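Local structure of glycosyl hydrolase family 10 (Bacteroides intestinalis DSM 17393, 4QPW) at residues N19-E24 against T29-N34; M74-R77 against K83-F86; G38-K43 against Y56-N61. The protein binds xylo-oligosaccharide, probably as part of xylan, through this carbohydrate-binding module, and as a whole enzyme probably hydrolyses glycosidic bonds in polysaccharides. All coordinates share one frame; numbering follows the deposited sequence. Where two conformers were deposited one is given.

Contact 1: residues N19-E24 against T29-N34; sequences NEVNEE and TTIGKN. With XYP (beta-D-xylopyranose), chain B.
Glu20 OE1 is gripped by two groups: XYP O3 donates to Glu20 OE1 at 2.6 Å, and Gln55 NE2, which also binds the sugar, adds a weak hydrogen bond. The other carboxylate oxygen takes the neighbouring hydroxyl, XYP O2 donating to Glu20 OE2 at 2.8 Å. Each oxygen of the carboxylate thus takes one hydroxyl, which fixes the rotation of the group. The CG of Glu20 stands anti to the backbone N (chi1 -176°), and the extended chain carries the acid out to the glycan. Glu20 lies on strand 19-21, an edge strand of a beta-sandwich, the fold of many carbohydrate-binding modules. Its CB points away from strand 29-31 of the other sheet, while those of Asn19 and Val21 point toward it. The two strands run antiparallel at 173°, with axes 8.8 Å apart, and meet through side chains. Val21 and Thr29 approach tip to tip, Val21 CG1 lying 3.9 Å from Thr29 CB. The other branch, Val21 CG2, slides past Ile31 and packs on its CD1 at 3.7 Å. Asn19 OD1 lies 4.1 Å from Ile31 CD1, while Asn19 ND2 bonds to the carbonyl of Phe17.

Contact 2: residues M74-R77 against K83-F86; sequences MMVR and KLNF
This is a small, fully buried apolar contact between the two sheets of the beta-sandwich, near the centre of the chain. Strand 69-78 belongs to one sheet and strand 82-89 to the other. The chain passes from the first to the second through a short connection, so the contact joins strands that are neighbours in sequence but not in a sheet. The closest pair of CA atoms, Val76 and Leu84, is 9.0 Å apart. That spacing leaves the meeting to side chains alone.

Three residues carry it. Met74 and Val76 alternate with Met75 and Arg77 along their strand, and their CB atoms point at the facing sheet. Leu84 does the same from the other side. One methyl, Leu84 CD2, serves both partners. It lies 3.4 Å from Met74 SD in one of the two conformers modelled for Met74, and the exact closeness of that approach is doubtful. Leu84 sends its CG anti to the backbone N (chi1 -162°), which carries the branched end into the space between the sheets.

Other strands complete the surroundings: Leu84 also touches Ile132 and Met74 touches Ile134, both on strand 130-141. On strand 95-101, Met74 touches Phe99 and Val76 touches Phe101. Phe86, two residues beyond Leu84, meets the ring of Phe110 edge-to-face, so the contact belongs to a hydrophobic core of aliphatic, aromatic and sulfur-bearing side chains. The sugar is distant, with the side chain of Leu84 about 13 Å from a bound xylose. On the valine, the branch that does the touching is the one beside the backbone N: Val76 CG2 meets Leu84 CD2 at 4.1 Å.

Contact 3: residues G38-K43 against Y56-N61; sequences GCLEIK and YHTADN
Ile42 lies over one face of the Tyr56 ring. Its CG1 sits 3.9 Å from the centroid of the Tyr56 ring and 20° off the ring normal, a CH-pi contact. The methyl at the end follows the ring toward the hydroxyl side, with Ile42 CD1 3.5 Å from Tyr56 CE2. Beside this pair, Leu40 crosses Thr58 at about a right angle. Their methyls, Leu40 CD2 and Thr58 CG2, meet at 4.0 Å. The CG of Tyr56 sits between the backbone N and the carbonyl carbon (chi1 42°), which brings the ring across to strand 39-44.

Further out, polar bonds hold both contact residues, Tyr56 and Thr58. Tyr56 OH is hydrogen-bonded to Ser125 OG, and Thr58 OG1 to Thr123 OG1. Backbone bonds tie Ile42 to Ile132, Leu40 to Ile134 and Tyr56 to Thr123, so each side is fixed within its own sheet of the sandwich. The CB of His57 points away from strand 39-44, and its ring meets Trp18 and Trp91 of the glycan pocket. The buried hydroxyls are thus taken up on and next to strand 120-124 of the same sheet. Strand 39-44 offers only carbon, with Ile42 CD1 also against the phenol oxygen: cohesion between the sheets here is apolar.

How the contacts relate
The contacts follow one another along the chain as contact 1, contact 3 and contact 2. All three join the same two sheets of the sandwich. Contacts 1 and 3 have centres 10 Å apart and share neighbouring strands: 29-31 and 33-34 pair with 39-44 in one sheet, and 19-21 pairs with 54-57 in the other. Asn19 CB also packs on Tyr56 CB at 3.6 Å. Contacts 2 and 3 are likewise 10 Å apart and meet where Leu84 CD1 lies 3.4 Å from Tyr56 OH. Contacts 1 and 2, at 16 Å, do not touch. Contact 1 holds Glu20 of the glycan pocket. Contacts 2 and 3 lie in the buried interior, against the same five-stranded sheet that carries pocket residues.

Contact 1: residues N19-E24 against T29-N34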
loop_
_atom_site.group_PDB
_atom_site.type_symbol
_atom_site.label_atom_id
_atom_site.label_comp_id
_atom_site.label_asym_id
_atom_site.label_seq_id
_atom_site.Cartn_x
_atom_site.Cartn_y
_atom_site.Cartn_z
ATOM N N ASN A 19 5.104 6.621 -7.697
ATOM C CA ASN A 19 4.440 7.363 -6.668
ATOM C C ASN A 19 4.229 8.793 -7.120
ATOM O O ASN A 19 4.890 9.290 -8.051
ATOM C CB ASN A 19 5.132 7.291 -5.364
ATOM C CG ASN A 19 6.503 7.828 -5.412
ATOM O OD1 ASN A 19 6.678 9.073 -5.136
ATOM N ND2 ASN A 19 7.521 7.106 -5.847
ATOM N N GLU A 20 3.251 9.478 -6.510
ATOM C CA GLU A 20 2.934 10.858 -6.906
ATOM C C GLU A 20 2.459 11.580 -5.666
ATOM O O GLU A 20 1.392 11.329 -5.131
ATOM C CB GLU A 20 1.906 10.910 -7.969
ATOM C CG GLU A 20 1.599 12.331 -8.509
ATOM C CD GLU A 20 0.596 12.192 -9.625
ATOM O OE1 GLU A 20 -0.540 11.976 -9.386
ATOM O OE2 GLU A 20 0.960 11.935 -10.799
ATOM N N VAL A 21 3.258 12.566 -5.268
ATOM C CA VAL A 21 2.897 13.510 -4.175
ATOM C C VAL A 21 2.434 14.801 -4.882
ATOM O O VAL A 21 3.237 15.413 -5.610
ATOM C CB VAL A 21 4.060 13.771 -3.276
ATOM C CG1 VAL A 21 3.714 14.801 -2.200
ATOM C CG2 VAL A 21 4.547 12.520 -2.598
ATOM N N ASN A 22 1.186 15.112 -4.775
ATOM C CA ASN A 22 0.706 16.394 -5.324
ATOM C C ASN A 22 1.531 17.544 -4.769
ATOM O O ASN A 22 1.957 17.599 -3.670
ATOM C CB ASN A 22 -0.757 16.555 -4.918
ATOM C CG ASN A 22 -1.463 17.649 -5.691
ATOM O OD1 ASN A 22 -1.271 18.851 -5.333
ATOM N ND2 ASN A 22 -2.140 17.336 -6.698
ATOM N N GLU A 23 1.755 18.512 -5.683
ATOM C CA GLU A 23 2.514 19.739 -5.345
ATOM C C GLU A 23 2.025 20.479 -4.124
ATOM O O GLU A 23 2.857 21.108 -3.464
ATOM C CB GLU A 23 2.574 20.696 -6.555
ATOM C CG GLU A 23 3.443 20.083 -7.649
ATOM C CD GLU A 23 3.630 21.008 -8.838
ATOM O OE1 GLU A 23 2.793 20.892 -9.760
ATOM O OE2 GLU A 23 4.566 21.855 -8.785
ATOM N N GLU A 24 0.764 20.337 -3.816
ATOM C CA GLU A 24 0.206 20.949 -2.647
ATOM C C GLU A 24 0.987 20.680 -1.404
ATOM O O GLU A 24 1.054 21.490 -0.468
ATOM C CB GLU A 24 -1.260 20.515 -2.444
ATOM C CG GLU A 24 -2.022 21.228 -1.357
ATOM C CD GLU A 24 -3.312 20.593 -1.018
ATOM O OE1 GLU A 24 -3.328 19.481 -0.367
ATOM O OE2 GLU A 24 -4.405 20.901 -1.585
ATOM N N THR A 29 6.022 16.106 2.837
ATOM C CA THR A 29 5.738 14.645 2.598
ATOM C C THR A 29 7.004 14.020 2.132
ATOM O O THR A 29 7.718 14.537 1.250
ATOM C CB THR A 29 4.676 14.538 1.568
ATOM O OG1 THR A 29 3.491 15.267 1.933
ATOM C CG2 THR A 29 4.305 13.052 1.342
ATOM N N THR A 30 7.272 12.779 2.618
ATOM C CA THR A 30 8.331 11.950 2.097
ATOM C C THR A 30 7.839 10.517 1.945
ATOM O O THR A 30 7.071 10.015 2.766
ATOM C CB THR A 30 9.593 11.948 2.929
ATOM O OG1 THR A 30 9.378 11.561 4.152
ATOM C CG2 THR A 30 10.103 13.342 3.119
ATOM N N ILE A 31 8.241 9.869 0.873
ATOM C CA ILE A 31 7.991 8.426 0.595
ATOM C C ILE A 31 9.298 7.730 0.279
ATOM O O ILE A 31 10.026 8.163 -0.656
ATOM C CB ILE A 31 7.018 8.253 -0.580
ATOM C CG1 ILE A 31 5.694 8.927 -0.343
ATOM C CG2 ILE A 31 6.847 6.782 -0.921
ATOM C CD1 ILE A 31 4.788 8.938 -1.532
ATOM N N GLY A 32 9.696 6.726 1.056
ATOM C CA GLY A 32 10.900 5.965 0.755
ATOM C C GLY A 32 11.201 4.962 1.842
ATOM O O GLY A 32 10.383 4.767 2.756
ATOM N N LYS A 33 12.347 4.355 1.758
ATOM C CA LYS A 33 12.696 3.327 2.717
ATOM C C LYS A 33 13.218 3.820 3.983
ATOM O O LYS A 33 14.077 4.796 3.983
ATOM C CB LYS A 33 13.783 2.447 2.131
ATOM C CG LYS A 33 13.269 1.390 1.324
ATOM C CD LYS A 33 12.502 0.270 2.063
ATOM C CE LYS A 33 13.169 -0.384 3.216
ATOM N NZ LYS A 33 14.315 -1.299 2.853
ATOM N N ASN A 34 12.829 3.258 5.097
ATOM C CA ASN A 34 13.453 3.441 6.421
ATOM C C ASN A 34 14.279 2.187 6.615
ATOM O O ASN A 34 13.796 1.064 6.852
ATOM C CB ASN A 34 12.417 3.601 7.498
ATOM C CG ASN A 34 12.973 3.659 8.932
ATOM O OD1 ASN A 34 14.031 3.153 9.194
ATOM N ND2 ASN A 34 12.251 4.315 9.777
HETATM C C1 XYP B . -1.830 8.643 -13.284
HETATM C C2 XYP B . -1.607 10.134 -12.915
HETATM C C3 XYP B . -2.324 10.335 -11.599
HETATM C C4 XYP B . -3.715 9.807 -11.585
HETATM C C5 XYP B . -3.750 8.355 -12.022
HETATM O O2 XYP B . -0.236 10.493 -12.829
HETATM O O3 XYP B . -2.335 11.747 -11.224
HETATM O O4 XYP B . -4.233 9.862 -10.236
HETATM O O5 XYP B . -3.149 8.239 -13.331
#

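Contact 2: residues M74-R77 against K83-F86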
loop_
_atom_site.group_PDB
_atom_site.type_symbol
_atom_site.label_atom_id
_atom_site.label_comp_id
_atom_site.label_asym_id
_atom_site.label_seq_id
_atom_site.Cartn_x
_atom_site.Cartn_y
_atom_site.Cartn_z
ATOM N N MET A 74 -1.048 -7.125 3.816
ATOM C CA MET A 74 -0.099 -6.048 4.053
ATOM C C MET A 74 0.170 -5.901 5.506
ATOM O O MET A 74 -0.832 -5.877 6.287
ATOM C CB MET A 74 -0.697 -4.783 3.506
ATOM C CG MET A 74 0.219 -3.596 3.415
ATOM S SD MET A 74 -0.558 -2.030 2.941
ATOM C CE MET A 74 -1.647 -2.987 1.515
ATOM N N MET A 75 1.395 -5.792 5.902
ATOM C CA MET A 75 1.730 -5.488 7.311
ATOM C C MET A 75 2.006 -4.000 7.426
ATOM O O MET A 75 2.885 -3.460 6.715
ATOM C CB MET A 75 2.856 -6.343 7.796
ATOM C CG MET A 75 3.333 -5.906 9.180
ATOM S SD MET A 75 4.217 -7.125 10.178
ATOM C CE MET A 75 5.779 -6.367 10.420
ATOM N N VAL A 76 1.238 -3.337 8.283
ATOM C CA VAL A 76 1.165 -1.856 8.361
ATOM C C VAL A 76 1.106 -1.436 9.805
ATOM O O VAL A 76 0.447 -2.108 10.644
ATOM C CB VAL A 76 -0.067 -1.327 7.655
ATOM C CG1 VAL A 76 -0.149 0.200 7.645
ATOM C CG2 VAL A 76 -0.228 -1.916 6.303
ATOM N N ARG A 77 1.740 -0.324 10.125
ATOM C CA ARG A 77 1.466 0.401 11.406
ATOM C C ARG A 77 1.568 1.888 11.074
ATOM O O ARG A 77 2.135 2.345 10.041
ATOM C CB ARG A 77 2.398 -0.010 12.484
ATOM C CG ARG A 77 3.745 0.408 12.342
ATOM C CD ARG A 77 4.664 0.142 13.571
ATOM N NE ARG A 77 5.938 0.741 13.567
ATOM C CZ ARG A 77 6.940 0.697 14.509
ATOM N NH1 ARG A 77 6.807 0.023 15.695
ATOM N NH2 ARG A 77 8.091 1.326 14.212
ATOM N N LYS A 83 -6.324 5.555 8.408
ATOM C CA LYS A 83 -6.813 4.723 7.352
ATOM C C LYS A 83 -5.978 4.807 6.074
ATOM O O LYS A 83 -5.564 5.896 5.652
ATOM C CB LYS A 83 -8.263 5.116 7.017
ATOM C CG LYS A 83 -8.931 4.359 5.907
ATOM C CD LYS A 83 -10.300 4.862 5.476
ATOM C CE LYS A 83 -11.264 4.242 6.422
ATOM N NZ LYS A 83 -12.466 5.123 6.589
ATOM N N LEU A 84 -5.707 3.621 5.515
ATOM C CA LEU A 84 -4.935 3.386 4.249
ATOM C C LEU A 84 -6.009 3.027 3.169
ATOM O O LEU A 84 -6.662 2.008 3.437
ATOM C CB LEU A 84 -3.799 2.251 4.531
ATOM C CG LEU A 84 -2.750 2.185 3.611
ATOM C CD1 LEU A 84 -1.870 3.434 3.613
ATOM C CD2 LEU A 84 -1.869 0.974 3.891
ATOM N N ASN A 85 -6.250 3.708 2.117
ATOM C CA ASN A 85 -7.085 3.252 1.037
ATOM C C ASN A 85 -6.268 2.552 -0.019
ATOM O O ASN A 85 -5.081 2.952 -0.242
ATOM C CB ASN A 85 -7.829 4.420 0.399
ATOM C CG ASN A 85 -8.795 5.026 1.397
ATOM O OD1 ASN A 85 -8.398 5.917 2.153
ATOM N ND2 ASN A 85 -9.870 4.419 1.582
ATOM N N PHE A 86 -6.772 1.536 -0.673
ATOM C CA PHE A 86 -6.049 0.814 -1.702
ATOM C C PHE A 86 -6.901 0.366 -2.778
ATOM O O PHE A 86 -8.174 0.222 -2.592
ATOM C CB PHE A 86 -5.200 -0.322 -1.075
ATOM C CG PHE A 86 -6.024 -1.356 -0.414
ATOM C CD1 PHE A 86 -6.739 -2.246 -1.115
ATOM C CD2 PHE A 86 -6.134 -1.348 0.960
ATOM C CE1 PHE A 86 -7.568 -3.156 -0.499
ATOM C CE2 PHE A 86 -6.982 -2.260 1.585
ATOM C CZ PHE A 86 -7.660 -3.130 0.847
#

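Contact 3: residues G38-K43 against Y56-N61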
loop_
_atom_site.group_PDB
_atom_site.type_symbol
_atom_site.label_atom_id
_atom_site.label_comp_id
_atom_site.label_asym_id
_atom_site.label_seq_id
_atom_site.Cartn_x
_atom_site.Cartn_y
_atom_site.Cartn_z
ATOM N N GLY A 38 13.446 -1.107 8.631
ATOM C CA GLY A 38 13.318 -2.043 7.585
ATOM C C GLY A 38 11.885 -2.053 6.977
ATOM O O GLY A 38 11.173 -3.081 7.054
ATOM N N CYS A 39 11.414 -0.940 6.433
ATOM C CA CYS A 39 10.059 -0.771 5.951
ATOM C C CYS A 39 9.972 0.336 4.957
ATOM O O CYS A 39 10.823 1.261 4.962
ATOM C CB CYS A 39 9.103 -0.531 7.113
ATOM S SG CYS A 39 9.399 0.916 8.085
ATOM N N LEU A 40 8.948 0.320 4.123
ATOM C CA LEU A 40 8.538 1.502 3.375
ATOM C C LEU A 40 7.935 2.496 4.349
ATOM O O LEU A 40 7.155 2.089 5.231
ATOM C CB LEU A 40 7.562 1.089 2.281
ATOM C CG LEU A 40 6.981 2.157 1.425
ATOM C CD1 LEU A 40 8.023 2.959 0.651
ATOM C CD2 LEU A 40 5.977 1.593 0.467
ATOM N N GLU A 41 8.204 3.783 4.225
ATOM C CA GLU A 41 7.708 4.792 5.137
ATOM C C GLU A 41 7.147 5.978 4.366
ATOM O O GLU A 41 7.783 6.504 3.453
ATOM C CB GLU A 41 8.849 5.215 6.060
ATOM C CG GLU A 41 8.490 6.236 7.115
ATOM C CD GLU A 41 9.521 6.344 8.261
ATOM O OE1 GLU A 41 10.056 7.496 8.358
ATOM O OE2 GLU A 41 9.726 5.464 9.035
ATOM N N ILE A 42 5.978 6.406 4.770
ATOM C CA ILE A 42 5.271 7.575 4.183
ATOM C C ILE A 42 5.073 8.550 5.364
ATOM O O ILE A 42 4.302 8.242 6.316
ATOM C CB ILE A 42 3.982 7.228 3.525
ATOM C CG1 ILE A 42 4.234 6.139 2.433
ATOM C CG2 ILE A 42 3.299 8.480 2.975
ATOM C CD1 ILE A 42 3.929 4.710 2.887
ATOM N N LYS A 43 5.777 9.683 5.342
ATOM C CA LYS A 43 5.714 10.654 6.436
ATOM C C LYS A 43 5.132 11.950 5.974
ATOM O O LYS A 43 5.565 12.500 4.959
ATOM C CB LYS A 43 7.072 10.909 6.971
ATOM C CG LYS A 43 7.657 9.885 7.783
ATOM C CD LYS A 43 8.820 10.504 8.594
ATOM C CE LYS A 43 8.328 11.757 9.286
ATOM N NZ LYS A 43 8.844 11.885 10.674
ATOM N N TYR A 56 0.717 6.069 -4.067
ATOM C CA TYR A 56 1.956 5.354 -4.286
ATOM C C TYR A 56 1.628 3.895 -4.520
ATOM O O TYR A 56 0.751 3.329 -3.857
ATOM C CB TYR A 56 2.915 5.561 -3.085
ATOM C CG TYR A 56 2.306 5.491 -1.720
ATOM C CD1 TYR A 56 1.669 6.628 -1.153
ATOM C CD2 TYR A 56 2.279 4.343 -0.954
ATOM C CE1 TYR A 56 0.997 6.587 0.024
ATOM C CE2 TYR A 56 1.674 4.290 0.240
ATOM C CZ TYR A 56 1.000 5.398 0.761
ATOM O OH TYR A 56 0.409 5.327 2.005
ATOM N N HIS A 57 2.390 3.275 -5.394
ATOM C CA HIS A 57 2.270 1.804 -5.529
ATOM C C HIS A 57 3.087 1.185 -4.444
ATOM O O HIS A 57 4.264 1.539 -4.190
ATOM C CB HIS A 57 2.821 1.333 -6.870
ATOM C CG HIS A 57 2.018 1.785 -8.058
ATOM N ND1 HIS A 57 2.433 1.456 -9.339
ATOM C CD2 HIS A 57 0.871 2.517 -8.160
ATOM C CE1 HIS A 57 1.570 1.997 -10.193
ATOM N NE2 HIS A 57 0.634 2.646 -9.527
ATOM N N THR A 58 2.521 0.185 -3.770
ATOM C CA THR A 58 3.259 -0.611 -2.767
ATOM C C THR A 58 3.637 -1.971 -3.268
ATOM O O THR A 58 4.430 -2.699 -2.592
ATOM C CB THR A 58 2.446 -0.686 -1.464
ATOM O OG1 THR A 58 1.162 -1.235 -1.733
ATOM C CG2 THR A 58 2.322 0.622 -0.782
ATOM N N ALA A 59 3.187 -2.342 -4.454
ATOM C CA ALA A 59 3.515 -3.575 -5.179
ATOM C C ALA A 59 3.102 -3.316 -6.638
ATOM O O ALA A 59 2.278 -2.432 -6.910
ATOM C CB ALA A 59 2.759 -4.786 -4.628
ATOM N N ASP A 60 3.652 -4.103 -7.551
ATOM C CA ASP A 60 3.414 -3.884 -8.997
ATOM C C ASP A 60 3.672 -5.177 -9.710
ATOM O O ASP A 60 4.096 -6.188 -9.108
ATOM C CB ASP A 60 4.435 -2.777 -9.451
ATOM C CG ASP A 60 4.156 -2.150 -10.776
ATOM O OD1 ASP A 60 3.170 -2.431 -11.390
ATOM O OD2 ASP A 60 5.128 -1.391 -11.177
ATOM N N ASN A 61 3.372 -5.216 -11.013
ATOM C CA ASN A 61 3.681 -6.399 -11.822
ATOM C C ASN A 61 2.957 -7.628 -11.267
ATOM O O ASN A 61 3.521 -8.740 -11.248
ATOM C CB ASN A 61 5.219 -6.665 -11.879
ATOM C CG ASN A 61 6.063 -5.390 -12.010
ATOM O OD1 ASN A 61 6.533 -4.872 -11.073
ATOM N ND2 ASN A 61 6.113 -4.877 -13.259
#